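Local structure of amidohydrolase (Pseudomonas aeruginosa, 2I5G) at residues S42-F47 / F259-H264; Q93-F98 / T122-G127; V116-N121 / C155-V160; G15-K20 / I246-T251; T128-R133 / H189-S194. The protein probably hydrolyses dipeptides with the help of bound metal, as a TIM-barrel member of the membrane dipeptidase (M19) family. The protein carries 2 engineered substitutions. All blocks are in the same frame, centred on the assembly; numbering follows the deposited sequence.

Interaction 1: S42-F47 / F259-H264; sequences SVWEGF and FEWLTH
Trp44 and Trp261 form an edge-to-face (T-shaped) aromatic pair, with the edge of Trp44 turned to the face of Trp261. Their five-membered rings have centroids 5.1 Å apart, and the planes stand at 84°. Trp44 CD1 does the touching, 3.8 Å from Trp261 CE2, over the face but shifted toward its rim.

The same two residues also share a hydrogen bond. Trp44 NE1 gives its N-H to Trp261 O at 2.9 Å, and the oxygen sits close to the indole plane. The angle at the hydrogen is 141°, so the bond is bent. This carbonyl belongs to the last turn of helix 256-263, so one indole grips the helix by its backbone and by its side chain.

Charge enters through Glu45, whose OE2 accepts from Val43 N at 2.8 Å and from Trp44 N at 3.1 Å, the two donors coming from opposite faces of the carboxylate plane. OE2 also lies at the rim of the Trp261 ring, near its plane and next to CH2, with carboxylate and ring turned 81° to each other. Glu45 OE1 goes to Asn53 on helix 47-63.

Among apolar groups, Val43 CG2 rests over a face of Trp44. The pairing joins the loop after strand 36-40 to the helix beyond strand 244-246, two beta-alpha connections at the C-terminal mouth of a TIM barrel.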
# COMPACT_ATOMS: atom_id res chain seq x y z
N SER A 42 -9.23 7.65 -12.74
CA SER A 42 -8.94 6.91 -11.52
C SER A 42 -8.18 7.75 -10.49
O SER A 42 -7.27 8.50 -10.85
CB SER A 42 -8.11 5.66 -11.87
OG SER A 42 -7.64 4.97 -10.72
N VAL A 43 -8.57 7.62 -9.22
CA VAL A 43 -7.90 8.34 -8.14
C VAL A 43 -7.75 7.46 -6.88
O VAL A 43 -6.66 7.33 -6.35
CB VAL A 43 -8.62 9.69 -7.81
CG1 VAL A 43 -10.07 9.57 -8.07
CG2 VAL A 43 -8.37 10.11 -6.36
N TRP A 44 -8.84 6.85 -6.42
CA TRP A 44 -8.78 5.98 -5.25
C TRP A 44 -9.04 4.53 -5.65
O TRP A 44 -8.65 3.60 -4.95
CB TRP A 44 -9.82 6.40 -4.20
CG TRP A 44 -9.52 7.66 -3.42
CD1 TRP A 44 -10.36 8.72 -3.22
CD2 TRP A 44 -8.33 7.97 -2.67
NE1 TRP A 44 -9.77 9.66 -2.41
CE2 TRP A 44 -8.53 9.23 -2.06
CE3 TRP A 44 -7.11 7.30 -2.47
CZ2 TRP A 44 -7.55 9.83 -1.25
CZ3 TRP A 44 -6.15 7.90 -1.66
CH2 TRP A 44 -6.38 9.15 -1.06
N GLU A 45 -9.69 4.34 -6.80
CA GLU A 45 -10.05 3.01 -7.30
C GLU A 45 -8.95 1.98 -7.55
O GLU A 45 -7.82 2.32 -7.91
CB GLU A 45 -10.89 3.15 -8.58
CG GLU A 45 -10.61 4.41 -9.38
CD GLU A 45 -11.55 5.55 -9.03
OE1 GLU A 45 -12.77 5.42 -9.27
OE2 GLU A 45 -11.07 6.57 -8.50
N GLY A 46 -9.30 0.71 -7.36
CA GLY A 46 -8.36 -0.38 -7.58
C GLY A 46 -8.38 -0.78 -9.05
O GLY A 46 -8.87 -0.01 -9.88
N PHE A 47 -7.87 -1.96 -9.37
CA PHE A 47 -7.83 -2.44 -10.75
C PHE A 47 -9.18 -2.44 -11.47
O PHE A 47 -9.47 -1.56 -12.28
CB PHE A 47 -7.23 -3.85 -10.83
CG PHE A 47 -7.17 -4.41 -12.22
CD1 PHE A 47 -6.30 -3.88 -13.17
CD2 PHE A 47 -8.01 -5.45 -12.60
CE1 PHE A 47 -6.28 -4.37 -14.47
CE2 PHE A 47 -8.00 -5.95 -13.90
CZ PHE A 47 -7.12 -5.40 -14.84
N PHE A 259 -16.00 16.36 -4.04
CA PHE A 259 -14.93 17.01 -3.29
C PHE A 259 -14.65 16.33 -1.96
O PHE A 259 -13.50 16.18 -1.57
CB PHE A 259 -15.23 18.50 -3.11
CG PHE A 259 -15.02 19.29 -4.37
CD1 PHE A 259 -13.74 19.46 -4.88
CD2 PHE A 259 -16.10 19.79 -5.09
CE1 PHE A 259 -13.54 20.10 -6.11
CE2 PHE A 259 -15.91 20.43 -6.31
CZ PHE A 259 -14.63 20.58 -6.82
N GLU A 260 -15.71 15.90 -1.28
CA GLU A 260 -15.54 15.21 -0.01
C GLU A 260 -14.77 13.92 -0.25
O GLU A 260 -13.98 13.48 0.58
CB GLU A 260 -16.91 14.90 0.62
CG GLU A 260 -17.64 16.15 1.09
CD GLU A 260 -16.88 16.88 2.18
OE1 GLU A 260 -16.78 16.34 3.31
OE2 GLU A 260 -16.36 17.98 1.91
N TRP A 261 -15.02 13.33 -1.42
CA TRP A 261 -14.39 12.09 -1.84
C TRP A 261 -12.89 12.29 -2.09
O TRP A 261 -12.07 11.41 -1.83
CB TRP A 261 -15.06 11.61 -3.13
CG TRP A 261 -14.54 10.33 -3.64
CD1 TRP A 261 -14.59 9.12 -3.02
CD2 TRP A 261 -13.95 10.11 -4.92
NE1 TRP A 261 -14.06 8.15 -3.84
CE2 TRP A 261 -13.66 8.73 -5.02
CE3 TRP A 261 -13.63 10.94 -6.00
CZ2 TRP A 261 -13.08 8.16 -6.15
CZ3 TRP A 261 -13.05 10.37 -7.14
CH2 TRP A 261 -12.78 8.99 -7.20
N LEU A 262 -12.56 13.47 -2.59
CA LEU A 262 -11.18 13.81 -2.87
C LEU A 262 -10.45 14.20 -1.58
O LEU A 262 -9.24 14.06 -1.48
CB LEU A 262 -11.14 14.98 -3.86
CG LEU A 262 -10.67 14.76 -5.31
CD1 LEU A 262 -11.28 13.52 -5.90
CD2 LEU A 262 -11.03 15.98 -6.14
N THR A 263 -11.19 14.67 -0.57
CA THR A 263 -10.55 15.11 0.67
C THR A 263 -10.44 14.14 1.84
O THR A 263 -9.80 14.45 2.85
CB THR A 263 -11.20 16.41 1.17
OG1 THR A 263 -12.63 16.24 1.21
CG2 THR A 263 -10.85 17.56 0.24
N HIS A 264 -11.04 12.96 1.72
CA HIS A 264 -10.94 11.97 2.78
C HIS A 264 -10.09 10.81 2.27
O HIS A 264 -10.24 10.39 1.13
CB HIS A 264 -12.33 11.45 3.19
CG HIS A 264 -13.17 12.46 3.91
ND1 HIS A 264 -13.76 13.53 3.28
CD2 HIS A 264 -13.51 12.56 5.22
CE1 HIS A 264 -14.42 14.26 4.16
NE2 HIS A 264 -14.29 13.69 5.35

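Interaction 2: Q93-F98 / T122-G127; sequences QNAHAF and TQNLVG
An Asx turn at Asn94 presents its side chain to Asn124, across two beta-alpha loops at the C-terminal end of the barrel strands. Asn94 OD1 accepts from His96 N at 2.9 Å with an angle of 154° at the hydrogen; the donor stands well above the carbonyl plane, 56° out of it. On the side of the other loop, Asn94 OD1 comes within 3.5 Å of Asn124 CG. The two amides slide past each other in opposite directions. Asn94 ND2 is hydrogen-bonded to Val43 O.

Ala95 CB and His96 CB border the Asn124 amide, and the His96 ring plane is turned 31° from it. Further along, Ala95 CB meets Val126 CG2 at 4.2 Å, a small apolar patch next to the two amides. Each loop also braces itself, through Phe98 N to Ala95 O at 2.9 Å in the 3-10 turn and through Asn124 N to Gly127 O at 2.7 Å.

Asn124 O accepts from Gln123 NE2 of the second subunit, and Gln123 NE2 is hydrogen-bonded to Asn124 O of the second subunit in return, so the loop 122-127 faces the dimer partner. Within the chain, Val126 packs on Phe140 and Ile144 of helix 139-151, while Phe98 lies against helix 103-110 and also reaches Ile144.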
# COMPACT_ATOMS: atom_id res chain seq x y z
N GLN A 93 -4.51 9.21 -11.40
CA GLN A 93 -3.90 10.10 -10.43
C GLN A 93 -3.42 9.26 -9.25
O GLN A 93 -3.16 9.77 -8.16
CB GLN A 93 -4.88 11.18 -9.99
CG GLN A 93 -5.01 12.30 -11.00
CD GLN A 93 -5.34 13.64 -10.36
OE1 GLN A 93 -4.61 14.12 -9.49
NE2 GLN A 93 -6.44 14.25 -10.80
N ASN A 94 -3.31 7.96 -9.48
CA ASN A 94 -2.86 7.04 -8.44
C ASN A 94 -2.34 5.75 -9.08
O ASN A 94 -2.94 5.24 -10.03
CB ASN A 94 -4.01 6.70 -7.50
CG ASN A 94 -3.53 6.17 -6.16
OD1 ASN A 94 -2.45 5.61 -6.05
ND2 ASN A 94 -4.36 6.34 -5.13
N ALA A 95 -1.24 5.23 -8.57
CA ALA A 95 -0.67 3.99 -9.08
C ALA A 95 -1.40 2.80 -8.46
O ALA A 95 -1.17 1.65 -8.84
CB ALA A 95 0.80 3.91 -8.75
N HIS A 96 -2.30 3.09 -7.51
CA HIS A 96 -3.05 2.06 -6.82
C HIS A 96 -3.83 1.13 -7.75
O HIS A 96 -4.10 -0.03 -7.40
CB HIS A 96 -3.99 2.69 -5.80
CG HIS A 96 -4.68 1.69 -4.92
ND1 HIS A 96 -4.00 0.79 -4.13
CD2 HIS A 96 -6.00 1.42 -4.74
CE1 HIS A 96 -4.86 0.02 -3.50
NE2 HIS A 96 -6.08 0.38 -3.86
N ALA A 97 -4.20 1.64 -8.92
CA ALA A 97 -4.94 0.86 -9.91
C ALA A 97 -4.14 -0.37 -10.34
O ALA A 97 -4.72 -1.37 -10.77
CB ALA A 97 -5.25 1.71 -11.11
N PHE A 98 -2.81 -0.30 -10.23
CA PHE A 98 -1.95 -1.42 -10.58
C PHE A 98 -1.99 -2.46 -9.46
O PHE A 98 -1.51 -3.59 -9.63
CB PHE A 98 -0.48 -0.99 -10.72
CG PHE A 98 -0.23 0.04 -11.77
CD1 PHE A 98 -0.82 -0.06 -13.03
CD2 PHE A 98 0.66 1.08 -11.53
CE1 PHE A 98 -0.53 0.86 -14.02
CE2 PHE A 98 0.96 2.01 -12.51
CZ PHE A 98 0.37 1.90 -13.76
N THR A 122 -1.80 10.13 0.24
CA THR A 122 -1.35 9.24 1.31
C THR A 122 -0.48 8.07 0.84
O THR A 122 -0.19 7.93 -0.34
CB THR A 122 -2.55 8.69 2.09
OG1 THR A 122 -3.53 8.23 1.16
CG2 THR A 122 -3.16 9.77 2.96
N GLN A 123 -0.07 7.23 1.78
CA GLN A 123 0.78 6.09 1.46
C GLN A 123 0.17 5.07 0.49
O GLN A 123 -0.99 4.67 0.63
CB GLN A 123 1.24 5.38 2.73
CG GLN A 123 2.23 4.26 2.51
CD GLN A 123 2.93 3.84 3.79
OE1 GLN A 123 3.67 4.62 4.39
NE2 GLN A 123 2.69 2.60 4.22
N ASN A 124 0.99 4.67 -0.48
CA ASN A 124 0.64 3.72 -1.54
C ASN A 124 1.41 2.43 -1.30
O ASN A 124 1.91 2.19 -0.20
CB ASN A 124 1.10 4.30 -2.88
CG ASN A 124 0.01 4.33 -3.91
OD1 ASN A 124 0.20 4.86 -5.01
ND2 ASN A 124 -1.13 3.76 -3.56
N LEU A 125 1.49 1.60 -2.32
CA LEU A 125 2.30 0.38 -2.23
C LEU A 125 3.64 0.79 -2.84
O LEU A 125 4.66 0.14 -2.62
CB LEU A 125 1.72 -0.78 -3.06
CG LEU A 125 0.50 -1.56 -2.57
CD1 LEU A 125 0.23 -2.70 -3.54
CD2 LEU A 125 0.73 -2.11 -1.18
N VAL A 126 3.64 1.89 -3.61
CA VAL A 126 4.86 2.35 -4.27
C VAL A 126 5.57 3.52 -3.59
O VAL A 126 6.80 3.60 -3.59
CB VAL A 126 4.59 2.72 -5.75
CG1 VAL A 126 3.81 1.60 -6.42
CG2 VAL A 126 3.83 4.02 -5.84
N GLY A 127 4.81 4.43 -3.01
CA GLY A 127 5.40 5.57 -2.33
C GLY A 127 4.39 6.18 -1.38
O GLY A 127 3.48 5.49 -0.93

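Interaction 3: V116-N121 / C155-V160; sequences VQMCYN and CDLSHV
Val116 pairs with Cys155 and Gln117 with Asp156 as parallel neighbours, with Asp156 N bonded to Val116 O at 2.9 Å and Met118 N to Asp156 O at 3.0 Å. Past the strand ends the side chains take over around His159. Tyr120 CE1 lies over the centre of the imidazole, 3.7 Å above its plane, but the rings are inclined at 38°. A weak bond runs from His159 ND1 to Asn121 OD1 at 3.4 Å, and His159 NE2 is hydrogen-bonded to His180 NE2.

Gln117, extended beyond CG, crosses to His159: OE1 accepts from His159 N, though its exact place is doubtful, and NE2 donates to Gln93 O. Selenomethionine Met118 sets CB 3.7 Å from Val160 CG2 and near Leu157 CD2.

These are adjacent strands of a beta-alpha-beta unit. The connecting helix 139-151 covers Val116, Met118 and Cys155 with Met148, while helix 162-171 packs on Leu157.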
# COMPACT_ATOMS: atom_id res chain seq x y z
N VAL A 116 0.48 8.31 -15.46
CA VAL A 116 0.08 7.79 -14.17
C VAL A 116 0.79 8.48 -13.03
O VAL A 116 2.02 8.57 -13.01
CB VAL A 116 0.36 6.28 -14.07
CG1 VAL A 116 -0.01 5.76 -12.70
CG2 VAL A 116 -0.43 5.54 -15.14
N GLN A 117 0.02 8.99 -12.08
CA GLN A 117 0.58 9.65 -10.91
C GLN A 117 1.00 8.52 -9.98
O GLN A 117 0.28 7.53 -9.84
CB GLN A 117 -0.48 10.53 -10.24
CG GLN A 117 0.07 11.46 -9.19
CD GLN A 117 -0.93 12.49 -8.72
OE1 GLN A 117 -0.60 13.67 -8.56
NE2 GLN A 117 -2.17 12.06 -8.49
N MSE A 118 2.17 8.66 -9.36
CA MSE A 118 2.69 7.62 -8.47
C MSE A 118 1.83 7.38 -7.23
O MSE A 118 1.55 6.24 -6.88
CB MSE A 118 4.12 7.96 -8.05
CG MSE A 118 5.14 6.93 -8.48
SE MSE A 118 4.93 6.44 -10.34
CE MSE A 118 5.02 8.21 -11.08
N CYS A 119 1.42 8.45 -6.58
CA CYS A 119 0.62 8.32 -5.37
C CYS A 119 -0.43 9.40 -5.32
O CYS A 119 -0.43 10.32 -6.15
CB CYS A 119 1.52 8.45 -4.14
SG CYS A 119 2.99 7.38 -4.16
N TYR A 120 -1.32 9.31 -4.34
CA TYR A 120 -2.37 10.30 -4.17
C TYR A 120 -2.58 10.68 -2.71
O TYR A 120 -3.32 10.01 -1.99
CB TYR A 120 -3.70 9.80 -4.75
CG TYR A 120 -4.71 10.92 -4.89
CD1 TYR A 120 -4.60 11.85 -5.93
CD2 TYR A 120 -5.72 11.09 -3.95
CE1 TYR A 120 -5.48 12.92 -6.03
CE2 TYR A 120 -6.60 12.16 -4.04
CZ TYR A 120 -6.48 13.08 -5.08
OH TYR A 120 -7.33 14.16 -5.16
N ASN A 121 -1.91 11.74 -2.28
CA ASN A 121 -2.02 12.27 -0.91
C ASN A 121 -1.47 11.42 0.22
O ASN A 121 -0.76 11.93 1.08
CB ASN A 121 -3.49 12.60 -0.59
CG ASN A 121 -4.12 13.50 -1.63
OD1 ASN A 121 -3.43 14.04 -2.51
ND2 ASN A 121 -5.44 13.67 -1.54
N CYS A 155 5.49 9.18 -15.71
CA CYS A 155 5.37 9.27 -14.26
C CYS A 155 4.96 10.68 -13.85
O CYS A 155 5.59 11.66 -14.25
CB CYS A 155 6.71 8.94 -13.60
SG CYS A 155 7.31 7.26 -13.86
N ASP A 156 3.89 10.77 -13.07
CA ASP A 156 3.37 12.05 -12.60
C ASP A 156 3.59 12.12 -11.09
O ASP A 156 3.46 11.11 -10.39
CB ASP A 156 1.88 12.17 -12.96
CG ASP A 156 1.28 13.51 -12.56
OD1 ASP A 156 1.95 14.55 -12.76
OD2 ASP A 156 0.13 13.52 -12.07
N LEU A 157 3.91 13.32 -10.59
CA LEU A 157 4.19 13.49 -9.17
C LEU A 157 3.52 14.67 -8.49
O LEU A 157 3.90 15.05 -7.38
CB LEU A 157 5.70 13.61 -8.97
CG LEU A 157 6.56 12.47 -9.52
CD1 LEU A 157 8.00 12.95 -9.57
CD2 LEU A 157 6.42 11.22 -8.67
N SER A 158 2.51 15.26 -9.13
CA SER A 158 1.83 16.41 -8.54
C SER A 158 1.37 16.19 -7.09
O SER A 158 1.56 17.06 -6.24
CB SER A 158 0.62 16.81 -9.39
OG SER A 158 1.03 17.32 -10.65
N HIS A 159 0.77 15.04 -6.81
CA HIS A 159 0.25 14.73 -5.48
C HIS A 159 1.20 13.87 -4.63
O HIS A 159 0.86 13.49 -3.50
CB HIS A 159 -1.12 14.04 -5.60
CG HIS A 159 -2.19 14.91 -6.19
ND1 HIS A 159 -3.03 15.68 -5.41
CD2 HIS A 159 -2.56 15.14 -7.47
CE1 HIS A 159 -3.87 16.34 -6.19
NE2 HIS A 159 -3.60 16.03 -7.45
N VAL A 160 2.38 13.56 -5.15
CA VAL A 160 3.35 12.76 -4.41
C VAL A 160 4.21 13.63 -3.49
O VAL A 160 4.52 14.78 -3.82
CB VAL A 160 4.27 11.96 -5.37
CG1 VAL A 160 5.22 11.09 -4.56
CG2 VAL A 160 3.44 11.11 -6.31

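Interaction 4: G15-K20 / I246-T251; sequences GLIIAK and IGTDFT
Leu16 and Asp249 both turn CG anti to their backbone N (chi1 -162° and -166°), and their side chains lie side by side, pointing the same way. Ile18 instead holds CG1 between its backbone N and carbonyl carbon; from there chi2 (-72°) turns CD1 to the same Asp249 carboxylate, the side chain crossing it at a slant. Two aliphatic branches come up to Asp249 OD1.

This is the seam of the TIM barrel: strand 13-17, the first, runs nearly parallel to the chain that leaves strand 244-246, the last. The backbones are laced at three points. Gly15 N donates to Ile246 O at 2.6 Å, an oxygen that also accepts from Trp315 NE1. Asp249 N bonds to Leu16 O at 2.8 Å. Ile18 N reaches Phe250 O at 2.8 Å, nearly along the C=O axis, and Ile17 and Phe250 form a single beta bridge there.

Side chains follow the same register. Ile17 CG1 lies 4.2 Å from Phe250 CB, the two residues alongside each other, and Ile18 CG1 meets Thr251 CG2 at 3.9 Å. Thr248 OG1 is bonded to Asp14 OD1, and it receives a weak bond from Phe250 N, so the turn out of the last strand is tied to the first. Around the seam, Leu16 and Asp249 both touch His180 of strand 177-181. At the far end, Thr251 CA points its hydrogen at Ile18 O, 3.2 Å away.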
# COMPACT_ATOMS: atom_id res chain seq x y z
N GLY A 15 -2.79 19.59 -19.07
CA GLY A 15 -2.21 18.52 -18.28
C GLY A 15 -3.13 17.78 -17.32
O GLY A 15 -2.81 16.67 -16.90
N LEU A 16 -4.26 18.38 -16.95
CA LEU A 16 -5.16 17.71 -16.04
C LEU A 16 -6.59 18.22 -16.00
O LEU A 16 -6.84 19.42 -15.80
CB LEU A 16 -4.63 17.74 -14.61
CG LEU A 16 -5.35 16.66 -13.80
CD1 LEU A 16 -4.50 15.39 -13.82
CD2 LEU A 16 -5.56 17.11 -12.38
N ILE A 17 -7.52 17.30 -16.17
CA ILE A 17 -8.94 17.61 -16.15
C ILE A 17 -9.72 16.45 -15.51
O ILE A 17 -9.55 15.30 -15.91
CB ILE A 17 -9.46 17.88 -17.58
CG1 ILE A 17 -8.93 19.22 -18.07
CG2 ILE A 17 -10.99 17.89 -17.60
CD1 ILE A 17 -9.42 19.62 -19.46
N ILE A 18 -10.53 16.77 -14.50
CA ILE A 18 -11.38 15.80 -13.79
C ILE A 18 -12.76 16.43 -13.76
O ILE A 18 -13.24 16.85 -12.70
CB ILE A 18 -10.96 15.55 -12.32
CG1 ILE A 18 -10.39 16.82 -11.70
CG2 ILE A 18 -10.02 14.40 -12.24
CD1 ILE A 18 -9.01 17.21 -12.21
N ALA A 19 -13.39 16.51 -14.92
CA ALA A 19 -14.72 17.08 -15.04
C ALA A 19 -15.75 15.97 -15.15
O ALA A 19 -15.40 14.84 -15.49
CB ALA A 19 -14.79 17.97 -16.27
N LYS A 20 -17.00 16.29 -14.85
CA LYS A 20 -18.09 15.31 -14.96
C LYS A 20 -18.21 15.10 -16.47
O LYS A 20 -18.34 16.06 -17.22
CB LYS A 20 -19.39 15.90 -14.42
CG LYS A 20 -20.56 14.93 -14.37
CD LYS A 20 -20.49 14.03 -13.14
CE LYS A 20 -20.85 14.81 -11.88
NZ LYS A 20 -20.81 13.96 -10.65
N ILE A 246 0.59 23.73 -19.31
CA ILE A 246 -0.65 23.94 -18.58
C ILE A 246 -1.26 22.67 -18.01
O ILE A 246 -1.23 21.61 -18.65
CB ILE A 246 -1.69 24.63 -19.49
CG1 ILE A 246 -1.24 26.06 -19.78
CG2 ILE A 246 -3.06 24.65 -18.82
CD1 ILE A 246 -1.00 26.90 -18.54
N GLY A 247 -1.81 22.78 -16.80
CA GLY A 247 -2.48 21.69 -16.12
C GLY A 247 -3.56 22.31 -15.24
O GLY A 247 -3.49 22.28 -14.01
N THR A 248 -4.58 22.88 -15.88
CA THR A 248 -5.67 23.57 -15.19
C THR A 248 -6.26 22.88 -13.98
O THR A 248 -6.46 23.51 -12.94
CB THR A 248 -6.84 23.88 -16.14
OG1 THR A 248 -7.57 22.68 -16.41
CG2 THR A 248 -6.32 24.45 -17.45
N ASP A 249 -6.56 21.60 -14.11
CA ASP A 249 -7.14 20.85 -13.01
C ASP A 249 -8.63 21.22 -12.96
O ASP A 249 -9.19 21.41 -11.88
CB ASP A 249 -6.43 21.22 -11.70
CG ASP A 249 -6.74 20.26 -10.57
OD1 ASP A 249 -7.12 19.10 -10.86
OD2 ASP A 249 -6.59 20.65 -9.39
N PHE A 250 -9.25 21.34 -14.13
CA PHE A 250 -10.67 21.66 -14.22
C PHE A 250 -11.52 20.55 -13.61
O PHE A 250 -11.37 19.37 -13.95
CB PHE A 250 -11.09 21.86 -15.68
CG PHE A 250 -11.00 23.28 -16.15
CD1 PHE A 250 -11.64 24.31 -15.45
CD2 PHE A 250 -10.32 23.60 -17.32
CE1 PHE A 250 -11.59 25.63 -15.90
CE2 PHE A 250 -10.26 24.92 -17.78
CZ PHE A 250 -10.90 25.93 -17.07
N THR A 251 -12.43 20.93 -12.71
CA THR A 251 -13.32 19.98 -12.04
C THR A 251 -14.76 20.24 -12.49
O THR A 251 -15.72 19.89 -11.80
CB THR A 251 -13.23 20.13 -10.51
OG1 THR A 251 -13.72 21.43 -10.13
CG2 THR A 251 -11.80 20.00 -10.05

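Interaction 5: T128-R133 / H189-S194; sequences TGCYER and HPRNKS
His189 ND1 accepts the backbone N-H of Arg191 at 2.8 Å in an almost straight bond (168° at the hydrogen) lying in the imidazole plane, and the ring so fixed meets Tyr131. The phenol oxygen comes to the edge of the imidazole, also near its plane, with Tyr131 OH 3.3 Å from His189 CE1. A type I turn from His189 to Asn192 carries the bond Asn192 N to His189 O at 3.1 Å.

The contact brings together two beta-alpha loops of the TIM barrel, one following strand 113-117 and the other strand 177-181, at the surface of the chain. No hydrogen bond crosses between the two segments; the rest is van der Waals contact. Cys130 SG rests 3.5 Å from Arg191 CG, and Cys130 CB lies 3.8 Å from Pro190 O. Arg191 CD passes 4.0 Å from Tyr131 OH. The Arg191 guanidinium is hydrogen-bonded through NH2 to His180 O and, weakly, through NH1 to Ser158 O. Arg133 makes a salt bridge to Glu167 of the second subunit.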
# COMPACT_ATOMS: atom_id res chain seq x y z
N THR A 128 4.54 7.46 -1.07
CA THR A 128 3.61 8.11 -0.17
C THR A 128 3.28 9.53 -0.66
O THR A 128 4.14 10.24 -1.18
CB THR A 128 4.16 8.11 1.28
OG1 THR A 128 3.39 8.99 2.11
CG2 THR A 128 5.60 8.52 1.29
N GLY A 129 2.01 9.91 -0.50
CA GLY A 129 1.53 11.21 -0.93
C GLY A 129 2.07 12.44 -0.21
O GLY A 129 2.93 12.34 0.65
N CYS A 130 1.52 13.60 -0.56
CA CYS A 130 1.97 14.85 0.01
C CYS A 130 1.27 15.36 1.27
O CYS A 130 1.58 16.44 1.76
CB CYS A 130 1.94 15.95 -1.06
SG CYS A 130 0.29 16.29 -1.72
N TYR A 131 0.33 14.59 1.81
CA TYR A 131 -0.36 15.04 3.02
C TYR A 131 -0.02 14.23 4.26
O TYR A 131 -0.74 14.28 5.25
CB TYR A 131 -1.87 15.00 2.83
CG TYR A 131 -2.42 16.04 1.89
CD1 TYR A 131 -2.42 15.83 0.51
CD2 TYR A 131 -2.96 17.23 2.37
CE1 TYR A 131 -2.96 16.77 -0.36
CE2 TYR A 131 -3.50 18.19 1.50
CZ TYR A 131 -3.49 17.95 0.14
OH TYR A 131 -4.01 18.89 -0.73
N GLU A 132 1.09 13.50 4.22
CA GLU A 132 1.48 12.66 5.34
C GLU A 132 2.99 12.43 5.34
O GLU A 132 3.66 12.65 4.33
CB GLU A 132 0.75 11.33 5.21
CG GLU A 132 1.00 10.30 6.29
CD GLU A 132 0.23 9.01 6.05
OE1 GLU A 132 0.03 8.26 7.02
OE2 GLU A 132 -0.18 8.74 4.90
N ARG A 133 3.52 12.00 6.48
CA ARG A 133 4.94 11.70 6.62
C ARG A 133 5.32 10.86 5.39
O ARG A 133 4.72 9.82 5.13
CB ARG A 133 5.16 10.89 7.90
CG ARG A 133 6.61 10.55 8.21
CD ARG A 133 6.70 9.23 8.98
NE ARG A 133 5.92 9.24 10.21
CZ ARG A 133 5.51 8.15 10.85
NH1 ARG A 133 5.81 6.94 10.39
NH2 ARG A 133 4.80 8.25 11.96
N HIS A 189 0.94 26.01 1.27
CA HIS A 189 0.22 24.74 1.04
C HIS A 189 1.01 23.46 0.75
O HIS A 189 1.94 23.44 -0.07
CB HIS A 189 -0.82 24.93 -0.07
CG HIS A 189 -1.88 23.88 -0.08
ND1 HIS A 189 -1.64 22.58 -0.47
CD2 HIS A 189 -3.18 23.91 0.31
CE1 HIS A 189 -2.73 21.86 -0.31
NE2 HIS A 189 -3.69 22.65 0.16
N PRO A 190 0.63 22.35 1.39
CA PRO A 190 1.26 21.03 1.23
C PRO A 190 1.40 20.51 -0.21
O PRO A 190 2.27 19.68 -0.48
CB PRO A 190 0.38 20.13 2.08
CG PRO A 190 -0.05 21.03 3.18
CD PRO A 190 -0.41 22.30 2.44
N ARG A 191 0.55 20.97 -1.12
CA ARG A 191 0.65 20.47 -2.49
C ARG A 191 1.48 21.33 -3.44
O ARG A 191 1.74 20.93 -4.57
CB ARG A 191 -0.73 20.21 -3.09
CG ARG A 191 -0.78 18.88 -3.80
CD ARG A 191 -2.15 18.47 -4.29
NE ARG A 191 -2.58 19.20 -5.47
CZ ARG A 191 -1.82 19.43 -6.54
NH1 ARG A 191 -0.57 18.99 -6.58
NH2 ARG A 191 -2.32 20.08 -7.57
N ASN A 192 1.89 22.50 -2.99
CA ASN A 192 2.72 23.37 -3.82
C ASN A 192 4.17 22.92 -3.76
O ASN A 192 4.59 22.25 -2.81
CB ASN A 192 2.61 24.82 -3.35
CG ASN A 192 1.32 25.46 -3.75
OD1 ASN A 192 0.64 24.99 -4.66
ND2 ASN A 192 0.96 26.56 -3.10
N LYS A 193 4.95 23.29 -4.77
CA LYS A 193 6.36 22.90 -4.82
C LYS A 193 7.33 24.06 -4.58
O LYS A 193 7.10 25.18 -5.02
CB LYS A 193 6.66 22.25 -6.17
CG LYS A 193 5.65 21.20 -6.61
CD LYS A 193 5.56 20.03 -5.64
CE LYS A 193 4.62 18.94 -6.17
NZ LYS A 193 4.34 17.89 -5.16
N SER A 194 8.42 23.76 -3.87
CA SER A 194 9.45 24.75 -3.55
C SER A 194 10.27 25.08 -4.78
O SER A 194 10.27 24.33 -5.75
CB SER A 194 10.38 24.20 -2.47
OG SER A 194 11.18 23.16 -3.02

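How the interactions relate
From the N terminus, 15-20 waits longest for its partner: interaction 4 closes at 246-251 and seals the barrel between its first and last strands. Segment 42-47 opens next and meets 259-264, so interaction 1 crosses interaction 4. The other three all fall within both of these long loops. Interaction 2 links 93-98 to 122-127 and crosses interaction 3, which pairs 116-121 with 155-160; interaction 5, from 128-133 to 189-194, crosses interaction 3 in turn but starts only after interaction 2 has closed. Neighbours touch: Ser42 O with Gln93 N, Thr122 O with Gly129 N, and His159 O with Cys130 N, joining neighbouring strand ends and the loops that follow them.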